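Xaa-Pro Dipeptidase (Alteromonas macleodii, PDB 2QS8) probably hydrolyses dipeptides and related substrates, releasing the C-terminal residue, as a carboxypeptidase of the amidohydrolase superfamily, and binds methionine in its active site. Local coordinates at residues A[194-199]-A[233-238]. Numbering follows the deposited sequence.
Sequences KITVTG and AVHAHG. With MET (methionine), chain D.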
# COMPACT_ATOMS: atom_id res chain seq x y z
N LYS A 194 -10.07 6.83 -18.64
CA LYS A 194 -10.37 5.65 -19.43
C LYS A 194 -9.75 4.43 -18.74
O LYS A 194 -8.58 4.47 -18.34
CB LYS A 194 -9.81 5.81 -20.84
CG LYS A 194 -9.74 4.52 -21.64
CD LYS A 194 -11.11 3.97 -21.96
CE LYS A 194 -10.99 2.77 -22.90
NZ LYS A 194 -10.12 3.05 -24.08
N ILE A 195 -10.53 3.37 -18.57
CA ILE A 195 -10.02 2.15 -17.94
C ILE A 195 -10.44 0.92 -18.75
O ILE A 195 -11.41 0.98 -19.51
CB ILE A 195 -10.56 1.95 -16.51
CG1 ILE A 195 -12.07 1.71 -16.54
CG2 ILE A 195 -10.20 3.14 -15.65
CD1 ILE A 195 -12.70 1.39 -15.18
N THR A 196 -9.70 -0.17 -18.59
CA THR A 196 -10.04 -1.42 -19.25
C THR A 196 -10.59 -2.30 -18.12
O THR A 196 -9.84 -2.92 -17.36
CB THR A 196 -8.81 -2.09 -19.93
OG1 THR A 196 -7.69 -2.09 -19.04
CG2 THR A 196 -8.44 -1.34 -21.19
N VAL A 197 -11.91 -2.33 -18.00
CA VAL A 197 -12.55 -3.12 -16.96
C VAL A 197 -12.56 -4.63 -17.25
O VAL A 197 -12.88 -5.43 -16.37
CB VAL A 197 -14.01 -2.62 -16.71
CG1 VAL A 197 -14.97 -3.31 -17.65
CG2 VAL A 197 -14.40 -2.85 -15.25
N THR A 198 -12.22 -5.01 -18.48
CA THR A 198 -12.14 -6.43 -18.84
C THR A 198 -10.94 -6.62 -19.76
O THR A 198 -10.31 -5.65 -20.18
CB THR A 198 -13.39 -6.94 -19.60
OG1 THR A 198 -13.39 -6.40 -20.93
CG2 THR A 198 -14.67 -6.53 -18.89
N GLY A 199 -10.63 -7.87 -20.08
CA GLY A 199 -9.54 -8.14 -20.99
C GLY A 199 -9.86 -7.54 -22.35
O GLY A 199 -10.98 -7.08 -22.57
N ALA A 233 -14.81 6.74 -19.21
CA ALA A 233 -15.10 5.88 -20.36
C ALA A 233 -14.57 4.50 -19.95
O ALA A 233 -13.54 4.40 -19.28
CB ALA A 233 -14.38 6.38 -21.60
N VAL A 234 -15.25 3.43 -20.36
CA VAL A 234 -14.83 2.09 -19.96
C VAL A 234 -14.77 1.01 -21.04
O VAL A 234 -15.78 0.66 -21.64
CB VAL A 234 -15.75 1.57 -18.81
CG1 VAL A 234 -15.31 0.17 -18.35
CG2 VAL A 234 -15.72 2.54 -17.64
N HIS A 235 -13.57 0.49 -21.28
CA HIS A 235 -13.39 -0.60 -22.24
C HIS A 235 -14.00 -1.84 -21.57
O HIS A 235 -13.71 -2.11 -20.41
CB HIS A 235 -11.89 -0.84 -22.47
CG HIS A 235 -11.57 -2.14 -23.13
ND1 HIS A 235 -11.34 -2.26 -24.48
CD2 HIS A 235 -11.43 -3.39 -22.62
CE1 HIS A 235 -11.08 -3.52 -24.78
NE2 HIS A 235 -11.13 -4.22 -23.66
N ALA A 236 -14.83 -2.58 -22.29
CA ALA A 236 -15.43 -3.78 -21.73
C ALA A 236 -16.07 -4.69 -22.77
O ALA A 236 -16.95 -4.28 -23.51
CB ALA A 236 -16.46 -3.41 -20.68
N HIS A 237 -15.61 -5.94 -22.80
CA HIS A 237 -16.14 -6.93 -23.73
C HIS A 237 -16.97 -7.93 -22.92
O HIS A 237 -18.12 -8.20 -23.27
CB HIS A 237 -15.01 -7.66 -24.46
CG HIS A 237 -14.25 -6.81 -25.42
ND1 HIS A 237 -14.84 -6.22 -26.52
CD2 HIS A 237 -12.94 -6.48 -25.48
CE1 HIS A 237 -13.93 -5.56 -27.21
NE2 HIS A 237 -12.76 -5.70 -26.60
N GLY A 238 -16.38 -8.46 -21.85
CA GLY A 238 -17.08 -9.43 -21.01
C GLY A 238 -18.19 -8.74 -20.23
O GLY A 238 -18.04 -7.59 -19.81
N MET D . -9.31 -1.98 -29.22
CA MET D . -10.30 -3.05 -28.89
C MET D . -9.63 -4.27 -28.26
O MET D . -10.34 -5.02 -27.56
CB MET D . -11.03 -3.48 -30.16
CG MET D . -12.10 -4.51 -29.92
SD MET D . -13.04 -4.80 -31.37
CE MET D . -13.90 -3.26 -31.48
OXT MET D . -8.42 -4.46 -28.49
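Two neighbouring parallel strands of the amidohydrolase TIM barrel, joined through helix 215-227 in a beta-alpha-beta unit, run out here into the methionine pocket. A233 begins the pairing: its O accepts I195 N, and its small methyl leaves room for the K194 chain, whose CE goes on to H235 CB while NZ bonds V113 O, and the side chain passes about 4 Å from the magnesium ion. V234 turns to the opposite face, toward the barrel helices. Its CG2 lies alongside I195 CG1 at 3.9 Å and its CG1 meets V197 CB, branched aliphatic groups filling the layer between strand and helix. H235 bonds the neighbouring segment through both backbone groups: N to I195 O (2.8 Å) in the strand, and O to V197 N just beyond its end. With CG anti to the backbone N (chi1 164°), its ring passes T196 CG2 and NE2 donates to G199 O at 3.1 Å, the acceptor in the ring plane but the nitrogen above the carbonyl plane. This bond helps to set the ring's rotation, with H150 stacked on the ring, and CE1 lies 3.2 Å from the methionine O. A236, only a methyl, fits against V197 CG1. Beyond the strand, H237 N points almost straight at T198 OG1 (2.9 Å, 170°), and that hydroxyl donates to G199 O, which thus receives two bonds. A valine at T198 would remove the hydroxyl's links to H237 N and G199 O and would probably loosen the H237 backbone and the placing of G199 O, the acceptor for H235. The imidazole of H237, bonded through ND1 to T257 OG1, presents NE2 to the methionine O at 2.7 Å. G238 sits at the N-cap position before helix 239-248, its O 3.7 Å from T198 CG2.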